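Local coordinates for hypothetical protein PH1789 (Pyrococcus horikoshii, PDB 1WR2) that is of unknown function but carries an ATP-grasp domain, a fold in which two alpha+beta lobes face each other, at residues Tyr32-Pro37 / Leu195-Leu200; Pro58-Leu63 / Lys75-Asn80; Arg120-Gly125 / Asn214-Tyr219; His134-Gly139 / Val156-Lys161. All blocks are in the same frame, centred on the assembly; numbering follows the deposited sequence.

Interactions 3 and 4 sit on the six-stranded antiparallel sheet, where strands 120-129 and 133-140 are neighbours: interaction 3 pairs the first of these with strand 208-218, and interaction 4 ties the second to the chain leaving edge strand 152-155. Interaction 1 packs a loop on helix 187-203, whose Val197 also touches Ile124 and Ile136. Interaction 2 lies apart, in the four-stranded sheet, its centre about 32 Å from that of interaction 4. Backbone ladders dominate interactions 2 and 3; interaction 4, the most buried, has one backbone bond and aliphatic contacts, while interaction 1 mixes ring packing with lysine contacts toward the surface.

Interaction 1: Tyr32-Pro37 / Leu195-Leu200; sequences YGLPVP and LKVSKL
Tyr32 lies with one ring face over the backbone of Leu200, joining the loop after helix 22-30 to helix 187-203, the helix that packs on the large antiparallel sheet of this ATP-grasp protein. The bump under the ring is Leu200 CA, 3.7 Å from the ring centroid and 18° off the normal, a CH-pi contact displaced toward the rim. Leu200 CB and CG carry the ridge on beneath CG and CD2 of the ring, with Leu200 CG 3.6 Å from Tyr32 CD2. At the ring's edge, near its plane, stands Lys199 CG, 3.8 Å from Tyr32 CE1, so the ring nestles against two successive helix residues. Its hydroxyl is hydrogen-bonded to Asp203, one turn further on, which also forms a salt bridge with Lys199.

Leu34 supplies the second bump. Its CG stands beside the backbone N (chi1 -78°), and its CD1 touches both Val197 CG2 and Leu200 CD1, 4.1 Å from each; both of those side chains cross it at about a right angle. CD2 of Leu34 meets Lys196 CB instead, as the two side chains slide past each other in opposite directions. Leu29 of helix 22-30 touches Leu34 and Leu200 alike, continuing the apolar patch.

Beyond CG the Lys196 chain runs extended past the loop's carbonyl oxygens, and its CD comes 3.5 Å from Tyr32 O. Its ammonium group has a salt bridge to Asp192 and, at the loop, a weak hydrogen bond from Lys196 NZ to Gly33 O at 3.3 Å.

Interaction 2: Pro58-Leu63 / Lys75-Asn80; sequences PVVLKL and KVVMLN
An antiparallel beta ladder joins Leu61 to Met78 and Lys62 to Val77, setting strand 77-81 on the margin of the four-stranded sheet. Leu61 and Met78 form the hydrogen-bonded pair: Leu61 N reaches Met78 O at 2.9 Å, and Met78 N returns to Leu61 O at 2.8 Å, both donors lying in the plane of the carbonyl they meet. One rung on, Leu63 N points almost straight at Val76 O (3.0 Å, 172° at the hydrogen), although this donor is tilted 22° from the carbonyl plane. All three acceptors are also approached by a CA-H: Leu61 O by Val77 CA, Met78 O by Val60 CA and Val76 O by Lys62 CA.

Side chains zip up the face that carries Lys62 and Val77. They lie side by side, pointing the same way, with Lys62 CG 3.8 Å from Val77 CG2; the lysine then runs extended to a salt bridge with Glu22. Next along, Leu79 CD2 tucks against both methyls of Val60, the nearer being CG2 at 3.5 Å. Val60 has CG1 anti to the backbone N (chi1 169°), which brings that methyl close to Met78 O and to Leu79 CD2.

On the other face Leu61 touches Val110 and Val112, Met78 meets helix 84-101, and Leu63 CB packs on Val76 CB at 3.6 Å. Lys75, with positive phi, is the C-prime residue of a Schellman motif closing helix 71-74, and after Val76 the chain enters the edge strand: an antiparallel strand pair joined by a short helical connection, within an alpha+beta ATP-grasp fold.

Interaction 3: Arg120-Gly125 / Asn214-Tyr219; sequences REVIIG and NPVFVY
Phe217 presents the edge of its ring to Glu121: CD of the glutamate lies in the ring plane, and Glu121 CG comes 3.6 Å from Phe217 CE1. The two side chains run side by side in the same direction, with carboxylate and ring planes turned 81° apart. Glu121 also runs alongside Pro215, its OE1 3.5 Å from Pro215 CB, and this OE1 accepts a hydrogen bond from a water at 2.7 Å; that water also donates to Asn214 OD1. The Asn214 amide in turn is brushed by Ile123, whose CG1 stands beside the backbone N (chi1 -64°) and whose CD1 lies 3.3 Å from Asn214 ND2.

Beneath these groups runs the antiparallel ladder between strands 120-129 and 208-218 in the six-stranded sheet of this ATP-grasp fold. Arg120 and Val218 form a hydrogen-bonded pair, with Val218 N 2.8 Å from Arg120 O and the return bond made by Arg120 N. Val122 N meets Val216 O at 3.0 Å, the donor in the carbonyl plane, while the return bond from Val216 N to Val122 O is weak. The chain turns a corner at Pro215, which follows a cis peptide bond.

On the face opposite Glu121 and Phe217, Val122 CG2 touches Val216 CB and Val218 CG2, 3.7 Å from each. Helix 187-203 covers this valine face, where Met193 touches Val216 and Ile190 touches Val218.

Interaction 4: His134-Gly139 / Val156-Lys161; sequences HAIMFG and VPITEK
Val156 N donates a nearly straight hydrogen bond to His134 O, 3.0 Å long with 176° at the hydrogen, although the donor is tilted 34° from the carbonyl plane. It is the one polar link across the contact. Alongside it Val156 sends a methyl over the strand: with CG1 anti to the backbone N (chi1 175°), CG2 stands anti to the carbonyl carbon and rests 3.8 Å from Ile136 CB and about as far from the backbone N of Ile136. Farther along, Ile136 CG2 meets Ile158 CG2 at 3.7 Å, so Ile136 is touched by both residues, each side chain crossing it at about a right angle.

The next shell holds these groups in place. Strand 152-155 is the sheet's outermost strand on this side, and its pairing with 133-140 continues into the His134 bond before the chain departs through the cis peptide at Pro157. Helix 187-203 closes over the apolar side: Leu194 and Val197 touch Ile136, and Ser198 OG takes a hydrogen bond from Ile158 N. The His134 imidazole is hydrogen-bonded through NE2 to Ile208 O. Past Ile158, Thr159 is the N-cap of helix 160-168.

One backbone bond and a few aliphatic contacts hold the chain against strand 133-140 as it leaves the ATP-grasp sheet's edge for helix 160-168; the bond fixes where Val156 sits against the strand, and the methyl contacts pack its CG2 and Ile158 CG2 against Ile136.

Interaction 1: Tyr32-Pro37 / Leu195-Leu200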
loop_
_atom_site.group_PDB
_atom_site.type_symbol
_atom_site.label_atom_id
_atom_site.label_comp_id
_atom_site.label_asym_id
_atom_site.label_seq_id
_atom_site.Cartn_x
_atom_site.Cartn_y
_atom_site.Cartn_z
ATOM N N TYR A 32 5.115 -7.960 -9.036
ATOM C CA TYR A 32 5.954 -8.888 -8.291
ATOM C C TYR A 32 5.123 -9.916 -7.526
ATOM O O TYR A 32 5.608 -10.582 -6.612
ATOM C CB TYR A 32 6.886 -8.112 -7.354
ATOM C CG TYR A 32 8.141 -7.625 -8.050
ATOM C CD1 TYR A 32 9.314 -8.374 -8.012
ATOM C CD2 TYR A 32 8.139 -6.445 -8.794
ATOM C CE1 TYR A 32 10.456 -7.961 -8.704
ATOM C CE2 TYR A 32 9.273 -6.026 -9.488
ATOM C CZ TYR A 32 10.428 -6.794 -9.435
ATOM O OH TYR A 32 11.554 -6.387 -10.110
ATOM N N GLY A 33 3.856 -10.030 -7.903
ATOM C CA GLY A 33 2.983 -11.011 -7.287
ATOM C C GLY A 33 2.497 -10.779 -5.873
ATOM O O GLY A 33 1.943 -11.693 -5.269
ATOM N N LEU A 34 2.702 -9.579 -5.340
ATOM C CA LEU A 34 2.247 -9.249 -3.990
ATOM C C LEU A 34 0.721 -9.235 -3.959
ATOM O O LEU A 34 0.083 -8.936 -4.961
ATOM C CB LEU A 34 2.808 -7.884 -3.572
ATOM C CG LEU A 34 4.273 -7.941 -3.137
ATOM C CD1 LEU A 34 4.918 -6.569 -3.198
ATOM C CD2 LEU A 34 4.319 -8.514 -1.716
ATOM N N PRO A 35 0.117 -9.547 -2.798
ATOM C CA PRO A 35 -1.342 -9.577 -2.660
ATOM C C PRO A 35 -2.075 -8.241 -2.663
ATOM O O PRO A 35 -2.348 -7.676 -1.610
ATOM C CB PRO A 35 -1.541 -10.325 -1.354
ATOM C CG PRO A 35 -0.394 -9.813 -0.534
ATOM C CD PRO A 35 0.765 -9.898 -1.521
ATOM N N VAL A 36 -2.390 -7.750 -3.852
ATOM C CA VAL A 36 -3.127 -6.502 -4.005
ATOM C C VAL A 36 -4.456 -6.861 -4.661
ATOM O O VAL A 36 -4.476 -7.386 -5.773
ATOM C CB VAL A 36 -2.391 -5.520 -4.931
ATOM C CG1 VAL A 36 -3.241 -4.271 -5.135
ATOM C CG2 VAL A 36 -1.025 -5.171 -4.348
ATOM N N PRO A 37 -5.583 -6.575 -3.991
ATOM C CA PRO A 37 -6.905 -6.888 -4.540
ATOM C C PRO A 37 -7.284 -6.026 -5.741
ATOM O O PRO A 37 -6.697 -4.965 -5.973
ATOM C CB PRO A 37 -7.826 -6.669 -3.343
ATOM C CG PRO A 37 -7.166 -5.513 -2.647
ATOM C CD PRO A 37 -5.702 -5.898 -2.687
ATOM N N LEU A 195 9.730 -11.503 1.350
ATOM C CA LEU A 195 10.652 -11.970 0.311
ATOM C C LEU A 195 10.347 -11.314 -1.033
ATOM O O LEU A 195 11.257 -10.972 -1.782
ATOM C CB LEU A 195 10.595 -13.499 0.179
ATOM C CG LEU A 195 11.105 -14.322 1.371
ATOM C CD1 LEU A 195 10.944 -15.800 1.054
ATOM C CD2 LEU A 195 12.575 -14.001 1.662
ATOM N N LYS A 196 9.067 -11.139 -1.339
ATOM C CA LYS A 196 8.688 -10.501 -2.589
ATOM C C LYS A 196 9.093 -9.028 -2.573
ATOM O O LYS A 196 9.577 -8.500 -3.572
ATOM C CB LYS A 196 7.183 -10.669 -2.838
ATOM C CG LYS A 196 6.827 -12.071 -3.360
ATOM C CD LYS A 196 5.329 -12.287 -3.528
ATOM C CE LYS A 196 5.066 -13.614 -4.249
ATOM N NZ LYS A 196 3.707 -14.149 -3.974
ATOM N N VAL A 197 8.911 -8.349 -1.446
ATOM C CA VAL A 197 9.327 -6.949 -1.392
ATOM C C VAL A 197 10.838 -6.858 -1.528
ATOM O O VAL A 197 11.365 -5.964 -2.195
ATOM C CB VAL A 197 8.907 -6.274 -0.063
ATOM C CG1 VAL A 197 9.570 -4.896 0.060
ATOM C CG2 VAL A 197 7.395 -6.139 -0.018
ATOM N N SER A 198 11.537 -7.788 -0.881
ATOM C CA SER A 198 12.994 -7.830 -0.925
ATOM C C SER A 198 13.468 -7.965 -2.373
ATOM O O SER A 198 14.396 -7.285 -2.798
ATOM C CB SER A 198 13.498 -9.018 -0.090
ATOM O OG SER A 198 14.909 -9.131 -0.120
ATOM N N LYS A 199 12.812 -8.850 -3.119
ATOM C CA LYS A 199 13.135 -9.103 -4.524
ATOM C C LYS A 199 12.869 -7.850 -5.350
ATOM O O LYS A 199 13.716 -7.401 -6.129
ATOM C CB LYS A 199 12.282 -10.274 -5.034
ATOM C CG LYS A 199 12.311 -10.497 -6.541
ATOM C CD LYS A 199 13.728 -10.708 -7.063
ATOM C CE LYS A 199 13.723 -10.940 -8.572
ATOM N NZ LYS A 199 15.100 -10.996 -9.127
ATOM N N LEU A 200 11.683 -7.288 -5.160
ATOM C CA LEU A 200 11.266 -6.079 -5.856
ATOM C C LEU A 200 12.271 -4.946 -5.634
ATOM O O LEU A 200 12.710 -4.296 -6.585
ATOM C CB LEU A 200 9.870 -5.669 -5.350
ATOM C CG LEU A 200 9.100 -4.478 -5.933
ATOM C CD1 LEU A 200 7.665 -4.567 -5.464
ATOM C CD2 LEU A 200 9.709 -3.156 -5.502
#

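Interaction 2: Pro58-Leu63 / Lys75-Asn80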
loop_
_atom_site.group_PDB
_atom_site.type_symbol
_atom_site.label_atom_id
_atom_site.label_comp_id
_atom_site.label_asym_id
_atom_site.label_seq_id
_atom_site.Cartn_x
_atom_site.Cartn_y
_atom_site.Cartn_z
ATOM N N PRO A 58 -20.331 -2.848 -0.538
ATOM C CA PRO A 58 -19.866 -1.466 -0.364
ATOM C C PRO A 58 -18.452 -1.257 -0.901
ATOM O O PRO A 58 -17.641 -2.183 -0.917
ATOM C CB PRO A 58 -19.939 -1.277 1.145
ATOM C CG PRO A 58 -19.540 -2.630 1.653
ATOM C CD PRO A 58 -20.340 -3.559 0.754
ATOM N N VAL A 59 -18.154 -0.034 -1.328
ATOM C CA VAL A 59 -16.834 0.270 -1.868
ATOM C C VAL A 59 -16.181 1.451 -1.169
ATOM O O VAL A 59 -16.804 2.132 -0.350
ATOM C CB VAL A 59 -16.905 0.583 -3.377
ATOM C CG1 VAL A 59 -17.575 -0.574 -4.116
ATOM C CG2 VAL A 59 -17.674 1.880 -3.606
ATOM N N VAL A 60 -14.919 1.677 -1.515
ATOM C CA VAL A 60 -14.104 2.759 -0.978
ATOM C C VAL A 60 -13.723 3.678 -2.131
ATOM O O VAL A 60 -13.442 3.198 -3.229
ATOM C CB VAL A 60 -12.779 2.217 -0.385
ATOM C CG1 VAL A 60 -11.826 3.365 -0.084
ATOM C CG2 VAL A 60 -13.055 1.422 0.867
ATOM N N LEU A 61 -13.730 4.989 -1.898
ATOM C CA LEU A 61 -13.302 5.929 -2.928
ATOM C C LEU A 61 -12.053 6.611 -2.390
ATOM O O LEU A 61 -12.011 7.017 -1.226
ATOM C CB LEU A 61 -14.381 6.976 -3.240
ATOM C CG LEU A 61 -15.623 6.519 -4.010
ATOM C CD1 LEU A 61 -16.451 7.749 -4.372
ATOM C CD2 LEU A 61 -15.221 5.766 -5.287
ATOM N N LYS A 62 -11.027 6.708 -3.227
ATOM C CA LYS A 62 -9.769 7.336 -2.833
ATOM C C LYS A 62 -9.278 8.225 -3.961
ATOM O O LYS A 62 -8.912 7.731 -5.027
ATOM C CB LYS A 62 -8.702 6.279 -2.553
ATOM C CG LYS A 62 -9.056 5.248 -1.496
ATOM C CD LYS A 62 -7.867 4.320 -1.305
ATOM C CE LYS A 62 -8.112 3.257 -0.263
ATOM N NZ LYS A 62 -6.873 2.453 -0.017
ATOM N N LEU A 63 -9.249 9.533 -3.727
ATOM C CA LEU A 63 -8.801 10.455 -4.759
ATOM C C LEU A 63 -7.313 10.304 -5.014
ATOM O O LEU A 63 -6.502 10.280 -4.077
ATOM C CB LEU A 63 -9.116 11.901 -4.366
ATOM C CG LEU A 63 -8.791 12.949 -5.427
ATOM C CD1 LEU A 63 -9.789 14.087 -5.341
ATOM C CD2 LEU A 63 -7.366 13.440 -5.243
ATOM N N LYS A 75 -8.447 14.046 3.758
ATOM C CA LYS A 75 -9.813 13.546 3.807
ATOM C C LYS A 75 -10.371 13.335 2.399
ATOM O O LYS A 75 -11.483 13.761 2.082
ATOM C CB LYS A 75 -10.690 14.518 4.604
ATOM C CG LYS A 75 -10.321 14.562 6.083
ATOM C CD LYS A 75 -10.566 15.927 6.698
ATOM C CE LYS A 75 -12.022 16.350 6.607
ATOM N NZ LYS A 75 -12.201 17.704 7.201
ATOM N N VAL A 76 -9.580 12.684 1.556
ATOM C CA VAL A 76 -9.997 12.392 0.193
ATOM C C VAL A 76 -10.252 10.892 0.021
ATOM O O VAL A 76 -10.308 10.391 -1.101
ATOM C CB VAL A 76 -8.952 12.871 -0.853
ATOM C CG1 VAL A 76 -8.809 14.376 -0.773
ATOM C CG2 VAL A 76 -7.606 12.201 -0.623
ATOM N N VAL A 77 -10.390 10.185 1.145
ATOM C CA VAL A 77 -10.681 8.744 1.150
ATOM C C VAL A 77 -12.003 8.543 1.891
ATOM O O VAL A 77 -12.122 8.936 3.048
ATOM C CB VAL A 77 -9.585 7.924 1.887
ATOM C CG1 VAL A 77 -10.070 6.487 2.134
ATOM C CG2 VAL A 77 -8.313 7.895 1.065
ATOM N N MET A 78 -12.995 7.953 1.227
ATOM C CA MET A 78 -14.300 7.700 1.847
ATOM C C MET A 78 -14.591 6.199 1.860
ATOM O O MET A 78 -14.492 5.522 0.832
ATOM C CB MET A 78 -15.406 8.454 1.101
ATOM C CG MET A 78 -15.367 9.972 1.287
ATOM S SD MET A 78 -15.620 10.482 3.019
ATOM C CE MET A 78 -15.363 12.253 2.890
ATOM N N LEU A 79 -14.958 5.690 3.032
ATOM C CA LEU A 79 -15.209 4.269 3.200
ATOM C C LEU A 79 -16.667 3.818 3.258
ATOM O O LEU A 79 -17.591 4.623 3.348
ATOM C CB LEU A 79 -14.498 3.782 4.464
ATOM C CG LEU A 79 -13.019 4.132 4.654
ATOM C CD1 LEU A 79 -12.549 3.521 5.965
ATOM C CD2 LEU A 79 -12.182 3.599 3.506
ATOM N N ASN A 80 -16.838 2.500 3.201
ATOM C CA ASN A 80 -18.131 1.832 3.267
ATOM C C ASN A 80 -19.296 2.520 2.559
ATOM O O ASN A 80 -20.356 2.746 3.151
ATOM C CB ASN A 80 -18.483 1.560 4.734
ATOM C CG ASN A 80 -19.513 0.457 4.892
ATOM O OD1 ASN A 80 -19.173 -0.728 4.930
ATOM N ND2 ASN A 80 -20.781 0.843 4.999
#

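Interaction 3: Arg120-Gly125 / Asn214-Tyr219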
loop_
_atom_site.group_PDB
_atom_site.type_symbol
_atom_site.label_atom_id
_atom_site.label_comp_id
_atom_site.label_asym_id
_atom_site.label_seq_id
_atom_site.Cartn_x
_atom_site.Cartn_y
_atom_site.Cartn_z
ATOM N N ARG A 120 -5.278 -8.807 11.003
ATOM C CA ARG A 120 -4.194 -8.263 11.817
ATOM C C ARG A 120 -3.393 -7.236 11.019
ATOM O O ARG A 120 -2.838 -7.556 9.969
ATOM C CB ARG A 120 -3.262 -9.383 12.280
ATOM C CG ARG A 120 -2.057 -8.885 13.068
ATOM C CD ARG A 120 -2.468 -8.298 14.409
ATOM N NE ARG A 120 -3.111 -9.300 15.254
ATOM C CZ ARG A 120 -3.500 -9.084 16.504
ATOM N NH1 ARG A 120 -3.310 -7.894 17.065
ATOM N NH2 ARG A 120 -4.081 -10.057 17.195
ATOM N N GLU A 121 -3.329 -6.005 11.518
ATOM C CA GLU A 121 -2.590 -4.960 10.822
ATOM C C GLU A 121 -1.085 -5.052 11.024
ATOM O O GLU A 121 -0.608 -5.119 12.160
ATOM C CB GLU A 121 -3.052 -3.571 11.273
ATOM C CG GLU A 121 -4.420 -3.169 10.778
ATOM C CD GLU A 121 -4.655 -1.673 10.885
ATOM O OE1 GLU A 121 -3.920 -0.896 10.226
ATOM O OE2 GLU A 121 -5.575 -1.271 11.629
ATOM N N VAL A 122 -0.343 -5.070 9.917
ATOM C CA VAL A 122 1.112 -5.099 9.971
ATOM C C VAL A 122 1.623 -4.056 8.983
ATOM O O VAL A 122 0.862 -3.535 8.157
ATOM C CB VAL A 122 1.713 -6.478 9.592
ATOM C CG1 VAL A 122 1.138 -7.569 10.489
ATOM C CG2 VAL A 122 1.471 -6.773 8.135
ATOM N N ILE A 123 2.905 -3.733 9.080
ATOM C CA ILE A 123 3.497 -2.741 8.192
ATOM C C ILE A 123 4.851 -3.218 7.688
ATOM O O ILE A 123 5.665 -3.726 8.459
ATOM C CB ILE A 123 3.728 -1.385 8.921
ATOM C CG1 ILE A 123 2.395 -0.771 9.362
ATOM C CG2 ILE A 123 4.468 -0.419 7.997
ATOM C CD1 ILE A 123 2.557 0.552 10.134
ATOM N N ILE A 124 5.083 -3.068 6.390
ATOM C CA ILE A 124 6.364 -3.429 5.809
ATOM C C ILE A 124 6.923 -2.157 5.194
ATOM O O ILE A 124 6.308 -1.562 4.299
ATOM C CB ILE A 124 6.231 -4.510 4.726
ATOM C CG1 ILE A 124 5.863 -5.851 5.372
ATOM C CG2 ILE A 124 7.536 -4.628 3.954
ATOM C CD1 ILE A 124 5.610 -6.976 4.375
ATOM N N GLY A 125 8.075 -1.727 5.695
ATOM C CA GLY A 125 8.702 -0.522 5.186
ATOM C C GLY A 125 10.064 -0.772 4.562
ATOM O O GLY A 125 10.724 -1.765 4.855
ATOM N N ASN A 214 1.309 -0.201 3.727
ATOM C CA ASN A 214 0.652 0.203 4.961
ATOM C C ASN A 214 -0.685 0.857 4.634
ATOM O O ASN A 214 -0.728 1.920 4.014
ATOM C CB ASN A 214 1.569 1.184 5.696
ATOM C CG ASN A 214 0.980 1.688 7.010
ATOM O OD1 ASN A 214 -0.099 1.277 7.420
ATOM N ND2 ASN A 214 1.701 2.582 7.673
ATOM N N PRO A 215 -1.792 0.249 5.090
ATOM C CA PRO A 215 -1.714 -0.990 5.873
ATOM C C PRO A 215 -1.767 -2.284 5.087
ATOM O O PRO A 215 -2.044 -2.299 3.889
ATOM C CB PRO A 215 -2.893 -0.862 6.835
ATOM C CG PRO A 215 -3.908 -0.150 6.015
ATOM C CD PRO A 215 -3.114 0.888 5.243
ATOM N N VAL A 216 -1.469 -3.370 5.788
ATOM C CA VAL A 216 -1.523 -4.716 5.233
ATOM C C VAL A 216 -2.347 -5.495 6.255
ATOM O O VAL A 216 -2.104 -5.377 7.454
ATOM C CB VAL A 216 -0.135 -5.387 5.157
ATOM C CG1 VAL A 216 -0.301 -6.866 4.804
ATOM C CG2 VAL A 216 0.737 -4.693 4.124
ATOM N N PHE A 217 -3.329 -6.263 5.798
ATOM C CA PHE A 217 -4.129 -7.048 6.729
ATOM C C PHE A 217 -3.670 -8.494 6.618
ATOM O O PHE A 217 -3.545 -9.026 5.511
ATOM C CB PHE A 217 -5.632 -6.981 6.398
ATOM C CG PHE A 217 -6.269 -5.634 6.637
ATOM C CD1 PHE A 217 -5.765 -4.757 7.588
ATOM C CD2 PHE A 217 -7.412 -5.265 5.935
ATOM C CE1 PHE A 217 -6.387 -3.539 7.840
ATOM C CE2 PHE A 217 -8.040 -4.051 6.180
ATOM C CZ PHE A 217 -7.526 -3.186 7.134
ATOM N N VAL A 218 -3.410 -9.125 7.756
ATOM C CA VAL A 218 -2.985 -10.519 7.762
ATOM C C VAL A 218 -4.063 -11.373 8.414
ATOM O O VAL A 218 -4.444 -11.152 9.562
ATOM C CB VAL A 218 -1.653 -10.713 8.519
ATOM C CG1 VAL A 218 -1.241 -12.180 8.475
ATOM C CG2 VAL A 218 -0.565 -9.856 7.884
ATOM N N TYR A 219 -4.558 -12.348 7.663
ATOM C CA TYR A 219 -5.606 -13.227 8.151
ATOM C C TYR A 219 -5.033 -14.454 8.843
ATOM O O TYR A 219 -3.818 -14.641 8.894
ATOM C CB TYR A 219 -6.513 -13.627 6.989
ATOM C CG TYR A 219 -7.091 -12.429 6.263
ATOM C CD1 TYR A 219 -7.864 -11.488 6.944
ATOM C CD2 TYR A 219 -6.857 -12.231 4.902
ATOM C CE1 TYR A 219 -8.390 -10.381 6.285
ATOM C CE2 TYR A 219 -7.377 -11.124 4.233
ATOM C CZ TYR A 219 -8.143 -10.209 4.929
ATOM O OH TYR A 219 -8.680 -9.132 4.270
HETATM O O HOH W 1 -1.561 0.416 9.836
#

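Interaction 4: His134-Gly139 / Val156-Lys161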
loop_
_atom_site.group_PDB
_atom_site.type_symbol
_atom_site.label_atom_id
_atom_site.label_comp_id
_atom_site.label_asym_id
_atom_site.label_seq_id
_atom_site.Cartn_x
_atom_site.Cartn_y
_atom_site.Cartn_z
ATOM N N HIS A 134 19.588 -0.458 0.838
ATOM C CA HIS A 134 18.198 -0.653 1.239
ATOM C C HIS A 134 17.997 -1.621 2.391
ATOM O O HIS A 134 18.690 -2.630 2.517
ATOM C CB HIS A 134 17.340 -1.130 0.058
ATOM C CG HIS A 134 17.149 -0.097 -1.008
ATOM N ND1 HIS A 134 18.020 0.053 -2.066
ATOM C CD2 HIS A 134 16.194 0.850 -1.169
ATOM C CE1 HIS A 134 17.609 1.047 -2.834
ATOM N NE2 HIS A 134 16.502 1.547 -2.312
ATOM N N ALA A 135 17.024 -1.294 3.233
ATOM C CA ALA A 135 16.683 -2.126 4.368
ATOM C C ALA A 135 15.176 -2.302 4.378
ATOM O O ALA A 135 14.426 -1.390 4.009
ATOM C CB ALA A 135 17.157 -1.478 5.654
ATOM N N ILE A 136 14.740 -3.485 4.789
ATOM C CA ILE A 136 13.336 -3.796 4.870
ATOM C C ILE A 136 12.977 -3.905 6.358
ATOM O O ILE A 136 13.729 -4.477 7.148
ATOM C CB ILE A 136 13.033 -5.113 4.124
ATOM C CG1 ILE A 136 11.526 -5.383 4.122
ATOM C CG2 ILE A 136 13.816 -6.265 4.760
ATOM C CD1 ILE A 136 11.105 -6.412 3.081
ATOM N N MET A 137 11.839 -3.324 6.727
ATOM C CA MET A 137 11.362 -3.308 8.114
ATOM C C MET A 137 10.011 -3.993 8.248
ATOM O O MET A 137 9.199 -3.997 7.316
ATOM C CB MET A 137 11.193 -1.861 8.611
ATOM C CG MET A 137 12.466 -1.097 8.953
ATOM S SD MET A 137 13.606 -0.823 7.571
ATOM C CE MET A 137 12.843 0.574 6.710
ATOM N N PHE A 138 9.764 -4.540 9.431
ATOM C CA PHE A 138 8.508 -5.206 9.732
ATOM C C PHE A 138 8.095 -4.888 11.159
ATOM O O PHE A 138 8.938 -4.797 12.050
ATOM C CB PHE A 138 8.633 -6.721 9.595
ATOM C CG PHE A 138 7.423 -7.460 10.079
ATOM C CD1 PHE A 138 6.242 -7.445 9.340
ATOM C CD2 PHE A 138 7.445 -8.126 11.303
ATOM C CE1 PHE A 138 5.102 -8.076 9.809
ATOM C CE2 PHE A 138 6.304 -8.766 11.785
ATOM C CZ PHE A 138 5.129 -8.741 11.038
ATOM N N GLY A 139 6.793 -4.728 11.367
ATOM C CA GLY A 139 6.269 -4.449 12.691
ATOM C C GLY A 139 4.758 -4.384 12.590
ATOM O O GLY A 139 4.224 -4.308 11.484
ATOM N N VAL A 156 18.447 -5.594 2.540
ATOM C CA VAL A 156 17.939 -6.237 1.339
ATOM C C VAL A 156 19.147 -6.586 0.460
ATOM O O VAL A 156 20.071 -5.790 0.334
ATOM C CB VAL A 156 16.996 -5.275 0.580
ATOM C CG1 VAL A 156 16.551 -5.892 -0.736
ATOM C CG2 VAL A 156 15.793 -4.945 1.456
ATOM N N PRO A 157 19.152 -7.776 -0.165
ATOM C CA PRO A 157 18.145 -8.840 -0.143
ATOM C C PRO A 157 18.202 -9.699 1.111
ATOM O O PRO A 157 19.272 -9.926 1.678
ATOM C CB PRO A 157 18.476 -9.642 -1.394
ATOM C CG PRO A 157 19.978 -9.602 -1.377
ATOM C CD PRO A 157 20.266 -8.139 -1.066
ATOM N N ILE A 158 17.043 -10.182 1.539
ATOM C CA ILE A 158 16.973 -11.026 2.723
ATOM C C ILE A 158 16.687 -12.461 2.300
ATOM O O ILE A 158 16.183 -12.708 1.205
ATOM C CB ILE A 158 15.841 -10.575 3.676
ATOM C CG1 ILE A 158 14.486 -10.711 2.973
ATOM C CG2 ILE A 158 16.073 -9.133 4.121
ATOM C CD1 ILE A 158 13.293 -10.342 3.835
ATOM N N THR A 159 17.018 -13.406 3.174
ATOM C CA THR A 159 16.764 -14.810 2.906
ATOM C C THR A 159 15.505 -15.168 3.673
ATOM O O THR A 159 15.012 -14.364 4.471
ATOM C CB THR A 159 17.935 -15.684 3.391
ATOM O OG1 THR A 159 18.189 -15.413 4.773
ATOM C CG2 THR A 159 19.192 -15.377 2.582
ATOM N N GLU A 160 14.967 -16.358 3.430
ATOM C CA GLU A 160 13.764 -16.761 4.140
ATOM C C GLU A 160 14.061 -16.823 5.629
ATOM O O GLU A 160 13.182 -16.574 6.456
ATOM C CB GLU A 160 13.261 -18.123 3.659
ATOM C CG GLU A 160 12.040 -18.576 4.437
ATOM C CD GLU A 160 11.469 -19.881 3.945
ATOM O OE1 GLU A 160 10.492 -20.358 4.557
ATOM O OE2 GLU A 160 11.989 -20.426 2.948
ATOM N N LYS A 161 15.301 -17.164 5.969
ATOM C CA LYS A 161 15.710 -17.232 7.371
ATOM C C LYS A 161 15.565 -15.842 7.985
ATOM O O LYS A 161 15.024 -15.693 9.086
ATOM C CB LYS A 161 17.164 -17.697 7.488
ATOM C CG LYS A 161 17.759 -17.528 8.883
ATOM C CD LYS A 161 19.234 -17.911 8.916
ATOM C CE LYS A 161 19.433 -19.369 8.522
ATOM N NZ LYS A 161 18.728 -20.294 9.457
#